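Local coordinates for methyltransferase (Streptomyces regensis, PDB 5N5D), which probably transfers a methyl group from S-adenosylmethionine to a hydroxyl oxygen of a precursor during biosynthesis of tomaymycin, at residues A80-W94 with A109-A122. Numbering follows the deposited sequence.
Sequences ARALPPDGRLVTIEW and AGVAHLVEQHVGRA. With SAM (S-adenosylmethionine), chain H.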
ATOM      1  N   ALA A  80      -3.495  -3.697  16.153  1.00 13.58           N
ATOM      2  CA  ALA A  80      -2.984  -4.331  17.363  1.00 14.15           C
ATOM      3  C   ALA A  80      -2.477  -5.735  17.079  1.00 14.97           C
ATOM      4  O   ALA A  80      -1.516  -6.185  17.710  1.00 15.46           O
ATOM      5  CB  ALA A  80      -4.067  -4.364  18.442  1.00 15.56           C
ATOM      6  N   ARG A  81      -3.095  -6.440  16.128  1.00 14.46           N
ATOM      7  CA  ARG A  81      -2.658  -7.797  15.829  1.00 15.14           C
ATOM      8  C   ARG A  81      -1.344  -7.847  15.057  1.00 14.12           C
ATOM      9  O   ARG A  81      -0.778  -8.938  14.906  1.00 16.95           O
ATOM     10  CB  ARG A  81      -3.760  -8.532  15.067  1.00 15.61           C
ATOM     11  CG  ARG A  81      -4.875  -8.980  15.990  1.00 15.45           C
ATOM     12  CD  ARG A  81      -5.983  -9.728  15.273  1.00 15.75           C
ATOM     13  NE  ARG A  81      -6.860 -10.369  16.247  1.00 17.59           N
ATOM     14  CZ  ARG A  81      -8.061 -10.867  15.975  1.00 17.29           C
ATOM     15  NH1 ARG A  81      -8.548 -10.799  14.744  1.00 17.95           N
ATOM     16  NH2 ARG A  81      -8.781 -11.420  16.940  1.00 19.23           N
ATOM     17  N   ALA A  82      -0.844  -6.710  14.581  1.00 14.36           N
ATOM     18  CA  ALA A  82       0.484  -6.642  13.992  1.00 13.21           C
ATOM     19  C   ALA A  82       1.578  -6.524  15.046  1.00 12.67           C
ATOM     20  O   ALA A  82       2.757  -6.675  14.712  1.00 16.04           O
ATOM     21  CB  ALA A  82       0.575  -5.451  13.040  1.00 14.09           C
ATOM     22  N   LEU A  83       1.215  -6.262  16.302  1.00 14.23           N
ATOM     23  CA  LEU A  83       2.189  -5.894  17.313  1.00 14.87           C
ATOM     24  C   LEU A  83       2.874  -7.115  17.921  1.00 13.78           C
ATOM     25  O   LEU A  83       2.262  -8.175  18.065  1.00 16.56           O
ATOM     26  CB  LEU A  83       1.525  -5.118  18.439  1.00 16.20           C
ATOM     27  CG  LEU A  83       0.994  -3.726  18.115  1.00 16.25           C
ATOM     28  CD1 LEU A  83       0.103  -3.230  19.246  1.00 19.46           C
ATOM     29  CD2 LEU A  83       2.152  -2.772  17.886  1.00 16.83           C
ATOM     30  N   PRO A  84       4.126  -6.963  18.341  1.00 15.97           N
ATOM     31  CA  PRO A  84       4.769  -7.984  19.161  1.00 17.47           C
ATOM     32  C   PRO A  84       4.222  -7.948  20.575  1.00 15.85           C
ATOM     33  O   PRO A  84       3.538  -6.988  20.959  1.00 16.14           O
ATOM     34  CB  PRO A  84       6.245  -7.572  19.128  1.00 20.70           C
ATOM     35  CG  PRO A  84       6.176  -6.093  19.036  1.00 20.06           C
ATOM     36  CD  PRO A  84       5.011  -5.806  18.122  1.00 17.01           C
ATOM     37  N   PRO A  85       4.528  -8.953  21.395  1.00 16.75           N
ATOM     38  CA  PRO A  85       3.951  -8.987  22.747  1.00 17.36           C
ATOM     39  C   PRO A  85       4.328  -7.804  23.621  1.00 19.36           C
ATOM     40  O   PRO A  85       3.622  -7.543  24.600  1.00 21.89           O
ATOM     41  CB  PRO A  85       4.496 -10.297  23.324  1.00 20.59           C
ATOM     42  CG  PRO A  85       4.795 -11.130  22.138  1.00 20.87           C
ATOM     43  CD  PRO A  85       5.261 -10.191  21.078  1.00 19.04           C
ATOM     44  N   ASP A  86       5.417  -7.093  23.323  1.00 19.71           N
ATOM     45  CA  ASP A  86       5.784  -5.908  24.086  1.00 19.01           C
ATOM     46  C   ASP A  86       5.362  -4.624  23.382  1.00 20.57           C
ATOM     47  O   ASP A  86       5.804  -3.538  23.767  1.00 22.92           O
ATOM     48  CB  ASP A  86       7.290  -5.887  24.375  1.00 23.29           C
ATOM     49  CG  ASP A  86       8.147  -5.789  23.121  1.00 26.77           C
ATOM     50  OD1 ASP A  86       7.645  -5.992  22.000  1.00 26.46           O
ATOM     51  OD2 ASP A  86       9.359  -5.511  23.275  1.00 31.64           O
ATOM     52  N   GLY A  87       4.489  -4.726  22.382  1.00 21.73           N
ATOM     53  CA  GLY A  87       4.054  -3.561  21.643  1.00 18.67           C
ATOM     54  C   GLY A  87       2.866  -2.861  22.282  1.00 17.48           C
ATOM     55  O   GLY A  87       2.275  -3.325  23.258  1.00 20.94           O
ATOM     56  N   ARG A  88       2.507  -1.712  21.707  1.00 16.29           N
ATOM     57  CA  ARG A  88       1.330  -0.997  22.171  1.00 16.90           C
ATOM     58  C   ARG A  88       0.697  -0.230  21.022  1.00 16.49           C
ATOM     59  O   ARG A  88       1.395   0.343  20.181  1.00 16.46           O
ATOM     60  CB  ARG A  88       1.655  -0.031  23.316  1.00 22.85           C
ATOM     61  CG  ARG A  88       0.403   0.566  23.963  1.00 30.71           C
ATOM     62  CD  ARG A  88       0.451   0.530  25.487  1.00 47.05           C
ATOM     63  NE  ARG A  88       1.383   1.511  26.038  1.00 64.11           N
ATOM     64  CZ  ARG A  88       2.626   1.248  26.431  1.00 81.22           C
ATOM     65  NH1 ARG A  88       3.381   2.224  26.919  1.00 87.17           N
ATOM     66  NH2 ARG A  88       3.124   0.021  26.348  1.00 89.59           N
ATOM     67  N   LEU A  89      -0.631  -0.258  20.995  1.00 14.69           N
ATOM     68  CA  LEU A  89      -1.454   0.602  20.158  1.00 14.78           C
ATOM     69  C   LEU A  89      -2.094   1.648  21.058  1.00 16.13           C
ATOM     70  O   LEU A  89      -2.802   1.306  22.013  1.00 16.53           O
ATOM     71  CB  LEU A  89      -2.529  -0.206  19.426  1.00 14.24           C
ATOM     72  CG  LEU A  89      -3.566   0.635  18.676  1.00 14.55           C
ATOM     73  CD1 LEU A  89      -2.921   1.381  17.522  1.00 15.03           C
ATOM     74  CD2 LEU A  89      -4.709  -0.238  18.187  1.00 14.12           C
ATOM     75  N   VAL A  90      -1.823   2.914  20.776  1.00 15.02           N
ATOM     76  CA  VAL A  90      -2.479   4.022  21.453  1.00 14.36           C
ATOM     77  C   VAL A  90      -3.524   4.547  20.488  1.00 15.05           C
ATOM     78  O   VAL A  90      -3.189   4.937  19.367  1.00 15.32           O
ATOM     79  CB  VAL A  90      -1.471   5.114  21.841  1.00 14.62           C
ATOM     80  CG1 VAL A  90      -2.172   6.269  22.549  1.00 17.16           C
ATOM     81  CG2 VAL A  90      -0.376   4.537  22.729  1.00 16.58           C
ATOM     82  N   THR A  91      -4.791   4.537  20.893  1.00 14.74           N
ATOM     83  CA  THR A  91      -5.854   4.959  19.991  1.00 14.90           C
ATOM     84  C   THR A  91      -6.759   5.975  20.673  1.00 15.85           C
ATOM     85  O   THR A  91      -6.996   5.909  21.882  1.00 17.03           O
ATOM     86  CB  THR A  91      -6.654   3.744  19.474  1.00 14.80           C
ATOM     87  OG1 THR A  91      -7.593   4.181  18.486  1.00 15.86           O
ATOM     88  CG2 THR A  91      -7.357   3.006  20.615  1.00 16.27           C
ATOM     89  N   ILE A  92      -7.242   6.931  19.878  1.00 14.06           N
ATOM     90  CA  ILE A  92      -7.979   8.096  20.358  1.00 14.13           C
ATOM     91  C   ILE A  92      -9.348   8.142  19.696  1.00 14.21           C
ATOM     92  O   ILE A  92      -9.460   8.016  18.472  1.00 14.85           O
ATOM     93  CB  ILE A  92      -7.231   9.410  20.056  1.00 15.55           C
ATOM     94  CG1 ILE A  92      -5.810   9.370  20.615  1.00 14.75           C
ATOM     95  CG2 ILE A  92      -8.020  10.596  20.620  1.00 19.41           C
ATOM     96  CD1 ILE A  92      -4.945  10.547  20.180  1.00 17.15           C
ATOM     97  N   GLU A  93     -10.377   8.413  20.499  1.00 15.26           N
ATOM     98  CA  GLU A  93     -11.748   8.520  20.007  1.00 16.81           C
ATOM     99  C   GLU A  93     -12.508   9.574  20.799  1.00 17.56           C
ATOM    100  O   GLU A  93     -12.483   9.565  22.032  1.00 17.96           O
ATOM    101  CB  GLU A  93     -12.461   7.166  20.110  1.00 17.26           C
ATOM    102  CG  GLU A  93     -13.961   7.208  19.829  1.00 19.13           C
ATOM    103  CD  GLU A  93     -14.274   7.803  18.479  1.00 19.96           C
ATOM    104  OE1 GLU A  93     -13.629   7.396  17.486  1.00 18.05           O
ATOM    105  OE2 GLU A  93     -15.153   8.688  18.407  1.00 20.13           O
ATOM    106  N   TRP A  94     -13.212  10.457  20.085  1.00 17.87           N
ATOM    107  CA  TRP A  94     -13.949  11.552  20.711  1.00 23.61           C
ATOM    108  C   TRP A  94     -15.242  11.094  21.381  1.00 21.63           C
ATOM    109  O   TRP A  94     -15.617  11.644  22.425  1.00 23.23           O
ATOM    110  CB  TRP A  94     -14.233  12.623  19.649  1.00 33.89           C
ATOM    111  CG  TRP A  94     -15.323  13.593  19.972  1.00 56.98           C
ATOM    112  CD1 TRP A  94     -16.542  13.684  19.363  1.00 71.28           C
ATOM    113  CD2 TRP A  94     -15.291  14.626  20.962  1.00 71.70           C
ATOM    114  NE1 TRP A  94     -17.274  14.705  19.918  1.00 82.03           N
ATOM    115  CE2 TRP A  94     -16.528  15.299  20.902  1.00 83.12           C
ATOM    116  CE3 TRP A  94     -14.341  15.045  21.897  1.00 77.01           C
ATOM    117  CZ2 TRP A  94     -16.839  16.367  21.743  1.00 91.07           C
ATOM    118  CZ3 TRP A  94     -14.653  16.104  22.732  1.00 84.89           C
ATOM    119  CH2 TRP A  94     -15.890  16.754  22.647  1.00 90.88           C
ATOM    120  N   ALA A 109     -11.071  -9.763  20.774  1.00 18.29           N
ATOM    121  CA  ALA A 109      -9.989 -10.050  19.842  1.00 16.67           C
ATOM    122  C   ALA A 109      -8.738 -10.580  20.523  1.00 17.81           C
ATOM    123  O   ALA A 109      -7.835 -11.051  19.824  1.00 19.71           O
ATOM    124  CB  ALA A 109      -9.637  -8.788  19.061  1.00 15.93           C
ATOM    125  N   GLY A 110      -8.658 -10.504  21.851  1.00 17.35           N
ATOM    126  CA  GLY A 110      -7.484 -10.966  22.567  1.00 18.77           C
ATOM    127  C   GLY A 110      -6.317 -10.007  22.574  1.00 19.29           C
ATOM    128  O   GLY A 110      -5.179 -10.442  22.778  1.00 20.98           O
ATOM    129  N   VAL A 111      -6.558  -8.709  22.371  1.00 18.35           N
ATOM    130  CA  VAL A 111      -5.483  -7.732  22.250  1.00 17.98           C
ATOM    131  C   VAL A 111      -5.616  -6.592  23.253  1.00 18.15           C
ATOM    132  O   VAL A 111      -4.904  -5.593  23.141  1.00 17.75           O
ATOM    133  CB  VAL A 111      -5.389  -7.173  20.814  1.00 18.04           C
ATOM    134  CG1 VAL A 111      -5.103  -8.290  19.823  1.00 19.55           C
ATOM    135  CG2 VAL A 111      -6.661  -6.426  20.429  1.00 18.66           C
ATOM    136  N   ALA A 112      -6.494  -6.724  24.250  1.00 20.62           N
ATOM    137  CA  ALA A 112      -6.716  -5.618  25.177  1.00 22.11           C
ATOM    138  C   ALA A 112      -5.437  -5.232  25.910  1.00 21.44           C
ATOM    139  O   ALA A 112      -5.238  -4.055  26.233  1.00 21.30           O
ATOM    140  CB  ALA A 112      -7.815  -5.980  26.177  1.00 25.63           C
ATOM    141  N   HIS A 113      -4.557  -6.199  26.170  1.00 19.66           N
ATOM    142  CA  HIS A 113      -3.302  -5.924  26.861  1.00 21.06           C
ATOM    143  C   HIS A 113      -2.335  -5.113  26.016  1.00 20.31           C
ATOM    144  O   HIS A 113      -1.336  -4.618  26.552  1.00 21.91           O
ATOM    145  CB  HIS A 113      -2.632  -7.237  27.278  1.00 21.93           C
ATOM    146  CG  HIS A 113      -2.219  -8.106  26.128  1.00 20.81           C
ATOM    147  ND1 HIS A 113      -3.126  -8.794  25.350  1.00 20.59           N
ATOM    148  CD2 HIS A 113      -0.995  -8.409  25.635  1.00 21.36           C
ATOM    149  CE1 HIS A 113      -2.479  -9.477  24.423  1.00 20.76           C
ATOM    150  NE2 HIS A 113      -1.184  -9.260  24.572  1.00 20.50           N
ATOM    151  N   LEU A 114      -2.602  -4.979  24.719  1.00 17.81           N
ATOM    152  CA  LEU A 114      -1.750  -4.226  23.812  1.00 18.77           C
ATOM    153  C   LEU A 114      -2.279  -2.838  23.497  1.00 19.08           C
ATOM    154  O   LEU A 114      -1.622  -2.106  22.754  1.00 20.61           O
ATOM    155  CB  LEU A 114      -1.581  -4.986  22.495  1.00 19.19           C
ATOM    156  CG  LEU A 114      -1.013  -6.400  22.589  1.00 21.24           C
ATOM    157  CD1 LEU A 114      -1.146  -7.097  21.244  1.00 23.71           C
ATOM    158  CD2 LEU A 114       0.427  -6.371  23.031  1.00 21.48           C
ATOM    159  N   VAL A 115      -3.445  -2.457  24.007  1.00 18.59           N
ATOM    160  CA  VAL A 115      -4.113  -1.243  23.553  1.00 17.42           C
ATOM    161  C   VAL A 115      -4.293  -0.288  24.724  1.00 17.46           C
ATOM    162  O   VAL A 115      -4.710  -0.691  25.815  1.00 20.26           O
ATOM    163  CB  VAL A 115      -5.465  -1.549  22.887  1.00 18.38           C
ATOM    164  CG1 VAL A 115      -6.097  -0.265  22.359  1.00 21.48           C
ATOM    165  CG2 VAL A 115      -5.280  -2.537  21.753  1.00 15.60           C
ATOM    166  N   GLU A 116      -3.980   0.979  24.478  1.00 15.61           N
ATOM    167  CA  GLU A 116      -4.212   2.075  25.407  1.00 17.78           C
ATOM    168  C   GLU A 116      -5.199   3.019  24.734  1.00 17.49           C
ATOM    169  O   GLU A 116      -4.839   3.732  23.789  1.00 17.15           O
ATOM    170  CB  GLU A 116      -2.896   2.773  25.740  1.00 19.40           C
ATOM    171  CG  GLU A 116      -3.017   4.032  26.563  1.00 24.01           C
ATOM    172  CD  GLU A 116      -1.680   4.718  26.716  1.00 28.25           C
ATOM    173  OE1 GLU A 116      -0.701   4.021  27.057  1.00 30.26           O
ATOM    174  OE2 GLU A 116      -1.603   5.937  26.467  1.00 28.74           O
ATOM    175  N   GLN A 117      -6.443   3.011  25.200  1.00 18.07           N
ATOM    176  CA  GLN A 117      -7.483   3.848  24.624  1.00 16.88           C
ATOM    177  C   GLN A 117      -7.577   5.181  25.355  1.00 17.94           C
ATOM    178  O   GLN A 117      -7.441   5.249  26.581  1.00 20.22           O
ATOM    179  CB  GLN A 117      -8.841   3.151  24.686  1.00 16.64           C
ATOM    180  CG  GLN A 117      -8.957   1.936  23.797  1.00 17.37           C
ATOM    181  CD  GLN A 117     -10.376   1.419  23.741  1.00 19.79           C
ATOM    182  OE1 GLN A 117     -10.679   0.345  24.261  1.00 21.59           O
ATOM    183  NE2 GLN A 117     -11.259   2.187  23.115  1.00 18.82           N
ATOM    184  N   HIS A 118      -7.847   6.237  24.587  1.00 17.83           N
ATOM    185  CA  HIS A 118      -8.100   7.571  25.110  1.00 18.37           C
ATOM    186  C   HIS A 118      -9.418   8.072  24.549  1.00 19.66           C
ATOM    187  O   HIS A 118      -9.730   7.842  23.377  1.00 19.48           O
ATOM    188  CB  HIS A 118      -6.976   8.545  24.741  1.00 20.06           C
ATOM    189  CG  HIS A 118      -5.658   8.203  25.361  1.00 21.84           C
ATOM    190  ND1 HIS A 118      -5.169   8.850  26.474  1.00 24.57           N
ATOM    191  CD2 HIS A 118      -4.734   7.270  25.030  1.00 22.61           C
ATOM    192  CE1 HIS A 118      -3.996   8.334  26.800  1.00 25.14           C
ATOM    193  NE2 HIS A 118      -3.710   7.374  25.938  1.00 22.76           N
ATOM    194  N   VAL A 119     -10.191   8.750  25.392  1.00 19.31           N
ATOM    195  CA  VAL A 119     -11.470   9.330  24.999  1.00 20.40           C
ATOM    196  C   VAL A 119     -11.346  10.845  25.097  1.00 21.83           C
ATOM    197  O   VAL A 119     -11.082  11.385  26.180  1.00 24.38           O
ATOM    198  CB  VAL A 119     -12.623   8.808  25.875  1.00 23.82           C
ATOM    199  CG1 VAL A 119     -13.922   9.533  25.553  1.00 25.10           C
ATOM    200  CG2 VAL A 119     -12.795   7.315  25.668  1.00 25.34           C
ATOM    201  N   GLY A 120     -11.550  11.525  23.981  1.00 22.77           N
ATOM    202  CA  GLY A 120     -11.546  12.975  23.966  1.00 23.48           C
ATOM    203  C   GLY A 120     -11.142  13.499  22.601  1.00 21.82           C
ATOM    204  O   GLY A 120     -10.949  12.749  21.648  1.00 21.64           O
ATOM    205  N   ARG A 121     -11.020  14.825  22.535  1.00 22.83           N
ATOM    206  CA  ARG A 121     -10.585  15.489  21.313  1.00 22.55           C
ATOM    207  C   ARG A 121      -9.119  15.177  21.052  1.00 20.87           C
ATOM    208  O   ARG A 121      -8.269  15.383  21.922  1.00 22.12           O
ATOM    209  CB  ARG A 121     -10.777  17.000  21.428  1.00 29.63           C
ATOM    210  CG  ARG A 121     -11.992  17.555  20.710  1.00 42.49           C
ATOM    211  CD  ARG A 121     -12.021  19.066  20.849  1.00 60.00           C
ATOM    212  NE  ARG A 121     -10.824  19.672  20.267  1.00 77.79           N
ATOM    213  CZ  ARG A 121     -10.194  20.737  20.753  1.00 93.72           C
ATOM    214  NH1 ARG A 121     -10.624  21.342  21.855  1.00110.51           N
ATOM    215  NH2 ARG A 121      -9.115  21.200  20.135  1.00 79.90           N
ATOM    216  N   ALA A 122      -8.815  14.700  19.843  1.00 20.47           N
ATOM    217  CA  ALA A 122      -7.456  14.255  19.555  1.00 18.83           C
ATOM    218  C   ALA A 122      -6.436  15.366  19.776  1.00 18.96           C
ATOM    219  O   ALA A 122      -5.346  15.116  20.302  1.00 18.32           O
ATOM    220  CB  ALA A 122      -7.368  13.721  18.130  1.00 19.31           C
TER
HETATM  221  N   SAM H 306     -10.463   3.984  12.134  1.00 16.05           N
HETATM  222  CA  SAM H 306     -11.819   3.409  12.237  1.00 16.39           C
HETATM  223  C   SAM H 306     -11.895   2.063  11.447  1.00 18.37           C
HETATM  224  O   SAM H 306     -11.357   2.043  10.317  1.00 17.12           O
HETATM  225  OXT SAM H 306     -12.484   1.104  11.989  1.00 18.13           O
HETATM  226  CB  SAM H 306     -12.878   4.400  11.695  1.00 16.39           C
HETATM  227  CG  SAM H 306     -12.688   5.802  12.263  1.00 17.32           C
HETATM  228  SD  SAM H 306     -14.084   6.813  11.716  1.00 21.60           S
HETATM  229  CE  SAM H 306     -13.660   7.079  10.035  1.00 21.28           C
HETATM  230  C5' SAM H 306     -13.670   8.464  12.375  1.00 20.70           C
HETATM  231  C4' SAM H 306     -13.740   8.528  13.888  1.00 20.81           C
HETATM  232  O4' SAM H 306     -13.081   9.717  14.378  1.00 21.69           O
HETATM  233  C3' SAM H 306     -15.162   8.541  14.463  1.00 19.34           C
HETATM  234  O3' SAM H 306     -15.312   7.462  15.379  1.00 19.12           O
HETATM  235  C2' SAM H 306     -15.277   9.928  15.116  1.00 18.92           C
HETATM  236  O2' SAM H 306     -16.082   9.925  16.289  1.00 19.71           O
HETATM  237  C1' SAM H 306     -13.823  10.209  15.470  1.00 20.95           C
HETATM  238  N9  SAM H 306     -13.496  11.619  15.647  1.00 19.22           N
HETATM  239  C8  SAM H 306     -13.959  12.680  14.915  1.00 19.40           C
HETATM  240  N7  SAM H 306     -13.441  13.834  15.261  1.00 18.61           N
HETATM  241  C5  SAM H 306     -12.574  13.508  16.294  1.00 18.95           C
HETATM  242  C6  SAM H 306     -11.699  14.283  17.078  1.00 18.57           C
HETATM  243  N6  SAM H 306     -11.553  15.606  16.940  1.00 20.80           N
HETATM  244  N1  SAM H 306     -10.960  13.645  18.014  1.00 18.46           N
HETATM  245  C2  SAM H 306     -11.100  12.323  18.151  1.00 19.33           C
HETATM  246  N3  SAM H 306     -11.893  11.489  17.471  1.00 18.85           N
HETATM  247  C4  SAM H 306     -12.606  12.147  16.548  1.00 18.93           C
HETATM  248  O   HOH W   1      -5.433 -11.834  18.316  1.00 23.01           O
HETATM  249  O   HOH W   2       1.747   4.231  25.982  1.00 44.77           O
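Leu89 N donates to Leu114 O at 2.7 Å, the first rung of a parallel ladder binding strand 88-93 to strand 115-119, an outermost strand of the Rossmann-like sheet; helix 96-108 is the beta-alpha-beta crossover. Packing is tight at the start of the ladder, where Leu114 pushes CD2 among the carbonyls of Pro84, Pro85 and Gly87, and Ala80 CB meets Val111 CG2 at 3.9 Å. It is also tight on the face of Thr91, Gln117 and Val119, under helix 96-108. Thr91 turns CG2 onto Gln117 CG (3.7 Å); with OG1 anti to the backbone N (chi1 -174°), its hydroxyl is hydrogen-bonded to Thr70 and Glu67. The partly exposed side is the polar cluster of Arg88, Glu116 and His118, beside buried Val90. The direct salt bridge from Arg88 NE to Glu116 OE1 is weak (3.4 Å); a water 2.7 Å from each atom makes the closer link. Glu116 OE2 takes a 2.6 Å bond from His118 NE2 on its anti lone pair, within the imidazole plane. Glu93 OE1 and OE2 accept hydrogen bonds from ribose O3' and O2' of S-adenosylmethionine; beyond the strands, where helix 122-125 starts, Ala122 N donates to adenine N1, implying recognition of both ribose and base.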